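Local coordinates for protein intracellular serine protease (Bacillus licheniformis, PDB 4ZOQ) that probably acts as a subtilisin-family serine endopeptidase on lanthipeptide precursors, this chain being its N-terminal prodomain, packed against the protease chain, at residues D46-F51 / A74-K79; L33-V38 / V84-I89; H52-V57 / K65-K70. All blocks are in the same frame, centred on the assembly; numbering follows the deposited sequence.

Interaction 1: residues D46-F51 / A74-K79; sequences DTAEQF and APFTKK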
ATOM      1  N   ASP A  46      18.521 -22.582 -17.234  1.00 57.45           N
ATOM      2  CA  ASP A  46      19.213 -23.385 -18.245  1.00 55.58           C
ATOM      3  C   ASP A  46      18.239 -24.217 -19.040  1.00 54.13           C
ATOM      4  O   ASP A  46      18.437 -24.396 -20.229  1.00 60.60           O
ATOM      5  CB  ASP A  46      20.265 -24.305 -17.607  1.00 54.44           C
ATOM      6  CG  ASP A  46      21.446 -23.548 -16.979  1.00 60.85           C
ATOM      7  OD1 ASP A  46      21.709 -22.357 -17.314  1.00 50.25           O
ATOM      8  OD2 ASP A  46      22.121 -24.176 -16.130  1.00 62.47           O
ATOM      9  N   THR A  47      17.211 -24.754 -18.397  1.00 56.28           N
ATOM     10  CA  THR A  47      16.144 -25.404 -19.142  1.00 54.62           C
ATOM     11  C   THR A  47      15.390 -24.384 -20.027  1.00 57.12           C
ATOM     12  O   THR A  47      14.936 -24.700 -21.125  1.00 52.86           O
ATOM     13  CB  THR A  47      15.159 -26.100 -18.215  1.00 59.43           C
ATOM     14  OG1 THR A  47      15.863 -27.027 -17.379  1.00 55.98           O
ATOM     15  CG2 THR A  47      14.119 -26.845 -19.027  1.00 58.30           C
ATOM     16  N   ALA A  48      15.271 -23.148 -19.551  1.00 55.07           N
ATOM     17  CA  ALA A  48      14.529 -22.148 -20.303  1.00 56.92           C
ATOM     18  C   ALA A  48      15.261 -21.731 -21.567  1.00 54.58           C
ATOM     19  O   ALA A  48      14.644 -21.471 -22.597  1.00 53.17           O
ATOM     20  CB  ALA A  48      14.263 -20.911 -19.426  1.00 53.84           C
ATOM     21  N   GLU A  49      16.582 -21.701 -21.494  1.00 56.18           N
ATOM     22  CA  GLU A  49      17.370 -21.251 -22.623  1.00 60.62           C
ATOM     23  C   GLU A  49      17.483 -22.357 -23.655  1.00 56.27           C
ATOM     24  O   GLU A  49      17.548 -22.106 -24.865  1.00 54.97           O
ATOM     25  CB  GLU A  49      18.759 -20.849 -22.139  1.00 59.82           C
ATOM     26  CG  GLU A  49      19.702 -20.409 -23.220  1.00 56.67           C
ATOM     27  CD  GLU A  49      21.103 -20.274 -22.667  1.00 58.39           C
ATOM     28  OE1 GLU A  49      21.228 -20.208 -21.417  1.00 59.63           O
ATOM     29  OE2 GLU A  49      22.070 -20.222 -23.463  1.00 56.87           O
ATOM     30  N   GLN A  50      17.311 -23.580 -23.185  1.00 49.61           N
ATOM     31  CA  GLN A  50      17.391 -24.731 -24.050  1.00 53.98           C
ATOM     32  C   GLN A  50      16.082 -24.944 -24.793  1.00 55.78           C
ATOM     33  O   GLN A  50      16.011 -25.737 -25.743  1.00 58.43           O
ATOM     34  CB  GLN A  50      17.727 -25.943 -23.179  1.00 52.70           C
ATOM     35  CG  GLN A  50      17.438 -27.310 -23.741  1.00 57.43           C
ATOM     36  CD  GLN A  50      17.615 -28.388 -22.681  1.00 62.13           C
ATOM     37  OE1 GLN A  50      18.182 -28.130 -21.612  1.00 64.78           O
ATOM     38  NE2 GLN A  50      17.108 -29.591 -22.956  1.00 63.65           N
ATOM     39  N   PHE A  51      15.069 -24.165 -24.414  1.00 57.00           N
ATOM     40  CA  PHE A  51      13.779 -24.202 -25.082  1.00 56.95           C
ATOM     41  C   PHE A  51      13.389 -22.823 -25.531  1.00 57.07           C
ATOM     42  O   PHE A  51      12.233 -22.555 -25.606  1.00 57.28           O
ATOM     43  CB  PHE A  51      12.675 -24.755 -24.174  1.00 57.09           C
ATOM     44  CG  PHE A  51      12.787 -26.226 -23.874  1.00 57.96           C
ATOM     45  CD1 PHE A  51      13.609 -26.706 -22.854  1.00 53.87           C
ATOM     46  CD2 PHE A  51      12.016 -27.138 -24.588  1.00 59.27           C
ATOM     47  CE1 PHE A  51      13.684 -28.088 -22.587  1.00 51.97           C
ATOM     48  CE2 PHE A  51      12.094 -28.500 -24.330  1.00 54.61           C
ATOM     49  CZ  PHE A  51      12.920 -28.973 -23.339  1.00 59.45           C
ATOM     50  N   ALA A  74       4.940 -26.362 -22.773  1.00 61.70           N
ATOM     51  CA  ALA A  74       4.665 -27.705 -22.242  1.00 62.48           C
ATOM     52  C   ALA A  74       5.889 -28.639 -22.148  1.00 63.43           C
ATOM     53  O   ALA A  74       6.074 -29.282 -21.108  1.00 62.52           O
ATOM     54  CB  ALA A  74       3.550 -28.381 -23.055  1.00 60.35           C
ATOM     55  N   PRO A  75       6.735 -28.714 -23.207  1.00 64.24           N
ATOM     56  CA  PRO A  75       7.968 -29.514 -23.071  1.00 66.41           C
ATOM     57  C   PRO A  75       8.978 -28.896 -22.116  1.00 63.87           C
ATOM     58  O   PRO A  75       9.796 -29.614 -21.526  1.00 55.80           O
ATOM     59  CB  PRO A  75       8.569 -29.512 -24.479  1.00 64.51           C
ATOM     60  CG  PRO A  75       7.581 -28.903 -25.361  1.00 63.46           C
ATOM     61  CD  PRO A  75       6.557 -28.203 -24.573  1.00 60.03           C
ATOM     62  N   PHE A  76       8.874 -27.584 -21.918  1.00 68.94           N
ATOM     63  CA  PHE A  76       9.768 -26.904 -21.001  1.00 61.01           C
ATOM     64  C   PHE A  76       9.339 -27.259 -19.607  1.00 58.51           C
ATOM     65  O   PHE A  76      10.168 -27.574 -18.764  1.00 62.18           O
ATOM     66  CB  PHE A  76       9.698 -25.391 -21.200  1.00 62.46           C
ATOM     67  CG  PHE A  76      10.206 -24.604 -20.021  1.00 60.07           C
ATOM     68  CD1 PHE A  76      11.509 -24.738 -19.573  1.00 58.13           C
ATOM     69  CD2 PHE A  76       9.346 -23.765 -19.327  1.00 57.09           C
ATOM     70  CE1 PHE A  76      11.963 -24.022 -18.472  1.00 59.50           C
ATOM     71  CE2 PHE A  76       9.785 -23.051 -18.231  1.00 56.04           C
ATOM     72  CZ  PHE A  76      11.102 -23.176 -17.798  1.00 59.98           C
ATOM     73  N   THR A  77       8.032 -27.285 -19.398  1.00 59.08           N
ATOM     74  CA  THR A  77       7.475 -27.691 -18.122  1.00 62.86           C
ATOM     75  C   THR A  77       7.747 -29.144 -17.848  1.00 62.84           C
ATOM     76  O   THR A  77       7.977 -29.535 -16.704  1.00 66.50           O
ATOM     77  CB  THR A  77       5.957 -27.472 -18.050  1.00 63.57           C
ATOM     78  OG1 THR A  77       5.655 -26.121 -18.411  1.00 66.21           O
ATOM     79  CG2 THR A  77       5.464 -27.723 -16.624  1.00 59.04           C
ATOM     80  N   LYS A  78       7.794 -29.933 -18.917  1.00 66.56           N
ATOM     81  CA  LYS A  78       7.932 -31.371 -18.765  1.00 67.45           C
ATOM     82  C   LYS A  78       9.364 -31.844 -18.561  1.00 67.76           C
ATOM     83  O   LYS A  78       9.561 -32.882 -17.928  1.00 68.72           O
ATOM     84  CB  LYS A  78       7.362 -32.056 -20.014  1.00 66.55           C
ATOM     85  CG  LYS A  78       7.502 -33.577 -20.067  1.00 71.10           C
ATOM     86  CD  LYS A  78       6.846 -34.109 -21.339  1.00 69.86           C
ATOM     87  CE  LYS A  78       7.098 -35.595 -21.524  1.00 67.00           C
ATOM     88  NZ  LYS A  78       5.884 -36.410 -21.207  1.00 68.87           N
ATOM     89  N   LYS A  79      10.359 -31.056 -18.984  1.00 64.04           N
ATOM     90  CA  LYS A  79      11.750 -31.432 -18.709  1.00 69.74           C
ATOM     91  C   LYS A  79      12.330 -30.625 -17.572  1.00 69.97           C
ATOM     92  O   LYS A  79      13.381 -30.978 -17.018  1.00 71.68           O
ATOM     93  CB  LYS A  79      12.651 -31.301 -19.958  1.00 69.79           C
ATOM     94  CG  LYS A  79      14.026 -31.985 -19.769  1.00 74.11           C
ATOM     95  CD  LYS A  79      14.665 -32.656 -21.001  1.00 80.86           C
ATOM     96  CE  LYS A  79      14.248 -34.146 -21.088  1.00 79.78           C
ATOM     97  NZ  LYS A  79      15.202 -35.057 -21.818  1.00 70.93           N
TER
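F51, at the C-terminal side of helix 41-49, lays its ring against P75, F76 and K79 of helix 70-80, joining the two helices of a ferredoxin-like prodomain with strand-helix-strand-strand-helix-strand order. From CB the side chain sets CG anti to the carbonyl carbon and beside the backbone N (chi1 -70°), and F51 CG lies 4.2 Å from F76 CB. Farther out, F51 CD2 is 4.1 Å from F76 N and F51 CE2 reaches P75 CB at 3.7 Å. At the tip, F51 CZ meets P75 O at 3.7 Å and also K79 CB, whose side chain runs about perpendicular to that of F51. F76 CA sits over the ring centre, 4.1 Å from the F51 centroid and only 5° off the normal, a CH-pi contact. An alanine here would probably open a gap beside P75 and leave F76 CA without the ring it rests on. The F76 ring continues toward helix 41-49 and packs on I53, before strand 54-58, and L33 of strand 31-35. F76 CE1 lies 4.0 Å from A48 CB. T47 turns OG1 to K43 O and sends its methyl across: T47 CG2 meets the edge of the F76 ring, 3.4 Å from F76 CD1.

Interaction 2: residues L33-V38 / V84-I89; sequences LLLEHV and VGADVI
L34 and D87 form the hydrogen-bonded pair at the middle of the antiparallel ladder that joins strand 31-35 to strand 86-89, the outermost strand on this side of the ferredoxin-like sheet. Backbone bonds come first. L34 N donates to D87 O at 3.0 Å, nearly straight at 167° and in the carbonyl plane, and D87 N returns the bond to L34 O. Past the end of the strand, E36 N reaches G85 O at 2.8 Å and prolongs the ladder by one rung. Two CA-H...O contacts fill in between: A86 CA lies 3.2 Å from L34 O, and L33 CA approaches D87 O.

Apolar contacts gather on the face that carries L33, L35, A86 and V88, where the helices lie. L33 CD2 touches two methyl groups, V88 CG2 at 3.4 Å and A86 CB at 3.6 Å; L33 and V88 run side by side, pointing the same way. L35 CD2 touches A86 CB more loosely. L33 also packs on L44 and L80 of the two helices.

The charged side chains E36 and D87 come near each other without contact. E36 CB and E36 CG lie against G85 O, at 3.6 Å and 3.8 Å, while E36 OE2 stays 5.8 Å from D87 OD1, a like charge that might mildly repel it. On the other face L34 packs on R157 and D87 on V150 of the protease chain; R157 NH1 of that chain hydrogen-bonds L35 O. The ladder is thus held by main-chain bonds, with one oily face turned to the helices and the other given to the protease.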
ATOM      1  N   LEU A  33       5.802 -19.895 -12.503  1.00 40.75           N
ATOM      2  CA  LEU A  33       6.388 -21.023 -11.803  1.00 43.32           C
ATOM      3  C   LEU A  33       6.856 -20.675 -10.397  1.00 44.09           C
ATOM      4  O   LEU A  33       7.468 -19.631 -10.172  1.00 41.06           O
ATOM      5  CB  LEU A  33       7.592 -21.574 -12.585  1.00 46.84           C
ATOM      6  CG  LEU A  33       7.470 -22.575 -13.728  1.00 48.67           C
ATOM      7  CD1 LEU A  33       8.715 -22.521 -14.573  1.00 47.50           C
ATOM      8  CD2 LEU A  33       7.317 -23.962 -13.160  1.00 55.47           C
ATOM      9  N   LEU A  34       6.623 -21.589  -9.468  1.00 40.58           N
ATOM     10  CA  LEU A  34       7.142 -21.438  -8.138  1.00 41.72           C
ATOM     11  C   LEU A  34       8.039 -22.639  -7.828  1.00 46.26           C
ATOM     12  O   LEU A  34       7.565 -23.769  -7.771  1.00 50.68           O
ATOM     13  CB  LEU A  34       6.012 -21.298  -7.112  1.00 37.80           C
ATOM     14  CG  LEU A  34       6.586 -21.041  -5.724  1.00 42.24           C
ATOM     15  CD1 LEU A  34       7.385 -19.734  -5.723  1.00 39.31           C
ATOM     16  CD2 LEU A  34       5.484 -20.996  -4.671  1.00 44.40           C
ATOM     17  N   LEU A  35       9.347 -22.415  -7.706  1.00 49.67           N
ATOM     18  CA  LEU A  35      10.267 -23.493  -7.334  1.00 51.85           C
ATOM     19  C   LEU A  35      10.046 -23.927  -5.887  1.00 51.69           C
ATOM     20  O   LEU A  35       9.723 -23.115  -5.028  1.00 51.39           O
ATOM     21  CB  LEU A  35      11.732 -23.051  -7.520  1.00 43.87           C
ATOM     22  CG  LEU A  35      12.211 -22.488  -8.859  1.00 47.12           C
ATOM     23  CD1 LEU A  35      13.509 -21.738  -8.687  1.00 49.66           C
ATOM     24  CD2 LEU A  35      12.411 -23.608  -9.857  1.00 49.09           C
ATOM     25  N   GLU A  36      10.243 -25.204  -5.612  1.00 55.93           N
ATOM     26  CA  GLU A  36      10.219 -25.656  -4.241  1.00 51.51           C
ATOM     27  C   GLU A  36      11.440 -25.134  -3.506  1.00 54.42           C
ATOM     28  O   GLU A  36      11.410 -24.884  -2.302  1.00 57.70           O
ATOM     29  CB  GLU A  36      10.269 -27.167  -4.151  1.00 55.90           C
ATOM     30  CG  GLU A  36       9.007 -28.000  -4.311  1.00 69.40           C
ATOM     31  CD  GLU A  36       9.346 -29.479  -4.064  1.00 77.15           C
ATOM     32  OE1 GLU A  36      10.296 -29.720  -3.269  1.00 79.60           O
ATOM     33  OE2 GLU A  36       8.694 -30.376  -4.656  1.00 70.03           O
ATOM     34  N   HIS A  37      12.518 -24.932  -4.250  1.00 59.42           N
ATOM     35  CA  HIS A  37      13.743 -24.440  -3.650  1.00 57.96           C
ATOM     36  C   HIS A  37      14.361 -23.376  -4.510  1.00 55.16           C
ATOM     37  O   HIS A  37      14.571 -23.571  -5.702  1.00 54.61           O
ATOM     38  CB  HIS A  37      14.747 -25.583  -3.468  1.00 59.75           C
ATOM     39  CG  HIS A  37      14.208 -26.742  -2.689  1.00 64.20           C
ATOM     40  ND1 HIS A  37      13.481 -27.756  -3.278  1.00 63.84           N
ATOM     41  CD2 HIS A  37      14.291 -27.052  -1.374  1.00 64.59           C
ATOM     42  CE1 HIS A  37      13.142 -28.643  -2.359  1.00 64.34           C
ATOM     43  NE2 HIS A  37      13.620 -28.238  -1.195  1.00 71.11           N
ATOM     44  N   VAL A  38      14.659 -22.242  -3.894  1.00 54.83           N
ATOM     45  CA  VAL A  38      15.092 -21.088  -4.649  1.00 57.60           C
ATOM     46  C   VAL A  38      16.518 -21.300  -5.150  1.00 54.20           C
ATOM     47  O   VAL A  38      16.971 -20.587  -6.034  1.00 54.51           O
ATOM     48  CB  VAL A  38      14.947 -19.783  -3.825  1.00 54.43           C
ATOM     49  CG1 VAL A  38      13.556 -19.701  -3.184  1.00 53.50           C
ATOM     50  CG2 VAL A  38      16.093 -19.613  -2.833  1.00 45.67           C
ATOM     51  N   VAL A  84      13.924 -30.561 -11.366  1.00 72.70           N
ATOM     52  CA  VAL A  84      13.611 -29.744 -10.202  1.00 75.03           C
ATOM     53  C   VAL A  84      12.108 -29.698  -9.924  1.00 74.34           C
ATOM     54  O   VAL A  84      11.273 -29.844 -10.834  1.00 67.15           O
ATOM     55  CB  VAL A  84      14.153 -28.319 -10.365  1.00 71.74           C
ATOM     56  CG1 VAL A  84      15.654 -28.371 -10.655  1.00 71.49           C
ATOM     57  CG2 VAL A  84      13.425 -27.606 -11.470  1.00 69.78           C
ATOM     58  N   GLY A  85      11.765 -29.511  -8.651  1.00 71.51           N
ATOM     59  CA  GLY A  85      10.366 -29.442  -8.265  1.00 66.78           C
ATOM     60  C   GLY A  85       9.827 -28.026  -8.358  1.00 61.09           C
ATOM     61  O   GLY A  85      10.354 -27.109  -7.728  1.00 54.56           O
ATOM     62  N   ALA A  86       8.800 -27.844  -9.181  1.00 57.95           N
ATOM     63  CA  ALA A  86       8.123 -26.556  -9.307  1.00 59.53           C
ATOM     64  C   ALA A  86       6.624 -26.739  -9.571  1.00 58.10           C
ATOM     65  O   ALA A  86       6.222 -27.709 -10.210  1.00 65.42           O
ATOM     66  CB  ALA A  86       8.762 -25.737 -10.408  1.00 57.28           C
ATOM     67  N   ASP A  87       5.800 -25.803  -9.113  1.00 54.94           N
ATOM     68  CA  ASP A  87       4.367 -25.830  -9.437  1.00 54.82           C
ATOM     69  C   ASP A  87       4.137 -24.751 -10.488  1.00 50.02           C
ATOM     70  O   ASP A  87       4.809 -23.722 -10.468  1.00 49.44           O
ATOM     71  CB  ASP A  87       3.486 -25.601  -8.192  1.00 48.77           C
ATOM     72  CG  ASP A  87       3.813 -26.553  -7.045  1.00 57.02           C
ATOM     73  OD1 ASP A  87       4.340 -27.654  -7.300  1.00 72.74           O
ATOM     74  OD2 ASP A  87       3.570 -26.196  -5.876  1.00 60.08           O
ATOM     75  N   VAL A  88       3.201 -24.984 -11.406  1.00 47.45           N
ATOM     76  CA  VAL A  88       3.017 -24.103 -12.563  1.00 52.46           C
ATOM     77  C   VAL A  88       1.638 -23.448 -12.587  1.00 56.92           C
ATOM     78  O   VAL A  88       0.644 -24.093 -12.288  1.00 60.72           O
ATOM     79  CB  VAL A  88       3.215 -24.901 -13.871  1.00 50.04           C
ATOM     80  CG1 VAL A  88       3.287 -23.994 -15.076  1.00 53.85           C
ATOM     81  CG2 VAL A  88       4.455 -25.766 -13.766  1.00 55.56           C
ATOM     82  N   ILE A  89       1.558 -22.191 -13.010  1.00 57.40           N
ATOM     83  CA  ILE A  89       0.261 -21.541 -13.086  1.00 58.70           C
ATOM     84  C   ILE A  89      -0.033 -21.080 -14.501  1.00 57.83           C
ATOM     85  O   ILE A  89       0.825 -20.523 -15.172  1.00 60.08           O
ATOM     86  CB  ILE A  89       0.178 -20.295 -12.135  1.00 55.66           C
ATOM     87  CG1 ILE A  89       0.216 -20.708 -10.672  1.00 54.68           C
ATOM     88  CG2 ILE A  89      -1.093 -19.481 -12.380  1.00 58.20           C
ATOM     89  CD1 ILE A  89       0.452 -19.524  -9.737  1.00 48.04           C
TER

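Interaction 3: residues H52-V57 / K65-K70; sequences HIHADV and KVTGEK
In the beta hairpin of the ferredoxin-like sheet, made of strand 54-58, the outermost, and 63-67 beside it, H54 pairs with T67 and D56 with K65, both as antiparallel hydrogen-bonded pairs. H54 N donates to T67 O at 2.6 Å, almost along the C=O axis but bent at hydrogen to 132°. T67 N gives a straighter bond back to H54 O. D56 N to K65 O is 2.8 Å and 172°, and K65 N completes that pair on D56 O, which also accepts from Y117 OH of the protease chain. Between them, A55 and V66 form a non-hydrogen-bonded pair facing the helices: V66 CG1 meets A55 CB at 3.7 Å, and I53 CD1 reaches V66 CB at 3.9 Å, side by side. On the other face, K65 bends at chi3 and chi4 and brings K65 NZ to 4.2 Å from D56 OD2, beyond salt-bridge range; that carboxylate oxygen instead pairs with K121 NZ of the protease chain. T67 places OG1 between its backbone N and carbonyl carbon (chi1 64°). T67 OG1 gives a weak hydrogen bond to H54 O and lies at the edge of the H54 ring, 3.7 Å from H54 CD2.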
ATOM      1  N   HIS A  52      14.350 -21.924 -25.689  1.00 57.77           N
ATOM      2  CA  HIS A  52      14.110 -20.556 -26.165  1.00 62.02           C
ATOM      3  C   HIS A  52      12.866 -19.887 -25.572  1.00 68.04           C
ATOM      4  O   HIS A  52      12.056 -19.276 -26.282  1.00 65.60           O
ATOM      5  CB  HIS A  52      14.053 -20.558 -27.702  1.00 63.93           C
ATOM      6  CG  HIS A  52      14.150 -19.188 -28.330  1.00 69.21           C
ATOM      7  ND1 HIS A  52      15.180 -18.301 -28.076  1.00 76.86           N
ATOM      8  CD2 HIS A  52      13.309 -18.550 -29.174  1.00 64.63           C
ATOM      9  CE1 HIS A  52      14.977 -17.183 -28.755  1.00 68.44           C
ATOM     10  NE2 HIS A  52      13.846 -17.306 -29.427  1.00 79.03           N
ATOM     11  N   ILE A  53      12.718 -20.020 -24.262  1.00 60.31           N
ATOM     12  CA  ILE A  53      11.618 -19.355 -23.601  1.00 62.74           C
ATOM     13  C   ILE A  53      12.237 -18.425 -22.572  1.00 62.18           C
ATOM     14  O   ILE A  53      13.263 -18.740 -21.949  1.00 58.88           O
ATOM     15  CB  ILE A  53      10.596 -20.349 -22.922  1.00 60.66           C
ATOM     16  CG1 ILE A  53      11.245 -21.193 -21.834  1.00 56.53           C
ATOM     17  CG2 ILE A  53       9.867 -21.239 -23.927  1.00 63.22           C
ATOM     18  CD1 ILE A  53      10.938 -20.666 -20.446  1.00 62.57           C
ATOM     19  N   HIS A  54      11.666 -17.241 -22.423  1.00 68.49           N
ATOM     20  CA  HIS A  54      12.216 -16.381 -21.399  1.00 61.08           C
ATOM     21  C   HIS A  54      11.502 -16.446 -20.062  1.00 59.80           C
ATOM     22  O   HIS A  54      10.303 -16.205 -19.923  1.00 60.50           O
ATOM     23  CB  HIS A  54      12.428 -14.966 -21.909  1.00 64.77           C
ATOM     24  CG  HIS A  54      12.446 -13.941 -20.840  1.00 69.38           C
ATOM     25  ND1 HIS A  54      13.605 -13.248 -20.528  1.00 78.59           N
ATOM     26  CD2 HIS A  54      11.440 -13.227 -20.286  1.00 67.93           C
ATOM     27  CE1 HIS A  54      13.321 -12.322 -19.628  1.00 67.67           C
ATOM     28  NE2 HIS A  54      12.011 -12.276 -19.488  1.00 73.15           N
ATOM     29  N   ALA A  55      12.332 -16.811 -19.087  1.00 56.49           N
ATOM     30  CA  ALA A  55      11.979 -16.982 -17.697  1.00 53.96           C
ATOM     31  C   ALA A  55      12.554 -15.857 -16.851  1.00 61.93           C
ATOM     32  O   ALA A  55      13.777 -15.679 -16.737  1.00 66.45           O
ATOM     33  CB  ALA A  55      12.489 -18.318 -17.195  1.00 50.65           C
ATOM     34  N   ASP A  56      11.645 -15.110 -16.242  1.00 56.25           N
ATOM     35  CA  ASP A  56      12.003 -13.981 -15.405  1.00 48.14           C
ATOM     36  C   ASP A  56      11.766 -14.402 -13.979  1.00 43.46           C
ATOM     37  O   ASP A  56      10.633 -14.611 -13.578  1.00 49.12           O
ATOM     38  CB  ASP A  56      11.162 -12.762 -15.753  1.00 51.41           C
ATOM     39  CG  ASP A  56      11.607 -11.511 -15.021  1.00 54.23           C
ATOM     40  OD1 ASP A  56      12.437 -11.621 -14.089  1.00 46.45           O
ATOM     41  OD2 ASP A  56      11.075 -10.420 -15.340  1.00 52.07           O
ATOM     42  N   VAL A  57      12.840 -14.535 -13.215  1.00 43.30           N
ATOM     43  CA  VAL A  57      12.744 -15.091 -11.881  1.00 43.92           C
ATOM     44  C   VAL A  57      12.992 -14.028 -10.853  1.00 46.22           C
ATOM     45  O   VAL A  57      13.902 -13.206 -11.011  1.00 45.91           O
ATOM     46  CB  VAL A  57      13.744 -16.218 -11.650  1.00 45.95           C
ATOM     47  CG1 VAL A  57      13.388 -16.979 -10.385  1.00 42.77           C
ATOM     48  CG2 VAL A  57      13.748 -17.136 -12.835  1.00 47.66           C
ATOM     49  N   LYS A  65       8.175 -15.770 -14.113  1.00 40.75           N
ATOM     50  CA  LYS A  65       7.218 -15.660 -15.196  1.00 48.40           C
ATOM     51  C   LYS A  65       7.909 -16.171 -16.459  1.00 53.47           C
ATOM     52  O   LYS A  65       9.001 -15.734 -16.821  1.00 52.49           O
ATOM     53  CB  LYS A  65       6.713 -14.218 -15.371  1.00 48.26           C
ATOM     54  CG  LYS A  65       6.092 -13.926 -16.742  1.00 54.81           C
ATOM     55  CD  LYS A  65       5.634 -12.471 -16.888  1.00 52.93           C
ATOM     56  CE  LYS A  65       6.762 -11.491 -16.683  1.00 60.52           C
ATOM     57  NZ  LYS A  65       7.856 -11.623 -17.690  1.00 75.15           N
ATOM     58  N   VAL A  66       7.291 -17.145 -17.103  1.00 54.30           N
ATOM     59  CA  VAL A  66       7.897 -17.742 -18.278  1.00 57.35           C
ATOM     60  C   VAL A  66       7.051 -17.361 -19.486  1.00 57.76           C
ATOM     61  O   VAL A  66       5.831 -17.509 -19.496  1.00 54.90           O
ATOM     62  CB  VAL A  66       8.039 -19.283 -18.157  1.00 51.63           C
ATOM     63  CG1 VAL A  66       9.007 -19.636 -17.044  1.00 51.69           C
ATOM     64  CG2 VAL A  66       6.706 -19.927 -17.897  1.00 53.30           C
ATOM     65  N   THR A  67       7.718 -16.817 -20.490  1.00 58.21           N
ATOM     66  CA  THR A  67       7.062 -16.385 -21.708  1.00 58.65           C
ATOM     67  C   THR A  67       7.863 -16.939 -22.862  1.00 61.39           C
ATOM     68  O   THR A  67       9.076 -17.116 -22.764  1.00 63.56           O
ATOM     69  CB  THR A  67       6.969 -14.844 -21.827  1.00 61.10           C
ATOM     70  OG1 THR A  67       8.287 -14.281 -21.904  1.00 62.94           O
ATOM     71  CG2 THR A  67       6.250 -14.253 -20.615  1.00 61.06           C
ATOM     72  N   GLY A  68       7.179 -17.252 -23.948  1.00 66.15           N
ATOM     73  CA  GLY A  68       7.830 -17.799 -25.119  1.00 67.70           C
ATOM     74  C   GLY A  68       6.778 -18.271 -26.097  1.00 75.88           C
ATOM     75  O   GLY A  68       5.689 -17.697 -26.160  1.00 69.04           O
ATOM     76  N   GLU A  69       7.057 -19.349 -26.827  1.00 82.42           N
ATOM     77  CA  GLU A  69       6.002 -19.876 -27.668  1.00 80.95           C
ATOM     78  C   GLU A  69       5.329 -21.077 -27.021  1.00 76.93           C
ATOM     79  O   GLU A  69       5.965 -21.993 -26.495  1.00 78.32           O
ATOM     80  CB  GLU A  69       6.554 -20.238 -29.041  1.00 78.41           C
ATOM     81  CG  GLU A  69       6.652 -19.040 -30.002  1.00 85.61           C
ATOM     82  CD  GLU A  69       5.311 -18.491 -30.499  1.00 97.45           C
ATOM     83  OE1 GLU A  69       4.329 -18.439 -29.716  1.00 94.78           O
ATOM     84  OE2 GLU A  69       5.252 -18.072 -31.681  1.00 98.26           O
ATOM     85  N   LYS A  70       4.011 -21.055 -27.139  1.00 77.82           N
ATOM     86  CA  LYS A  70       3.095 -21.874 -26.366  1.00 78.06           C
ATOM     87  C   LYS A  70       3.124 -23.373 -26.628  1.00 77.18           C
ATOM     88  O   LYS A  70       2.624 -24.152 -25.809  1.00 73.26           O
ATOM     89  CB  LYS A  70       1.689 -21.337 -26.635  1.00 77.96           C
ATOM     90  CG  LYS A  70       1.684 -19.813 -26.755  1.00 84.71           C
ATOM     91  CD  LYS A  70       0.286 -19.276 -26.979  1.00 87.63           C
ATOM     92  CE  LYS A  70       0.237 -17.799 -26.645  1.00 77.98           C
ATOM     93  NZ  LYS A  70      -1.158 -17.315 -26.723  1.00 77.95           N
TER

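How the interactions relate
From the N terminus the chain runs through strand 31-35, helix 41-49, the hairpin, helix 70-80 and strand 86-89, and the contacts sit one within another without crossing. Interaction 3 closes the shortest loop, the hairpin turn. Interaction 1 encloses it, bringing the two helices together, and interaction 2 closes the longest loop by setting the last strand beside the first. Interactions 2 and 3 lie on opposite sides of the chain's centre, joined because strand 31-35 of interaction 2 and strand 63-67 of interaction 3 are neighbours in the sheet. Interaction 1 meets both: F76 touches V66, A48 packs on A55 and T77 on V88, so the helices and sheet share one hydrophobic interior.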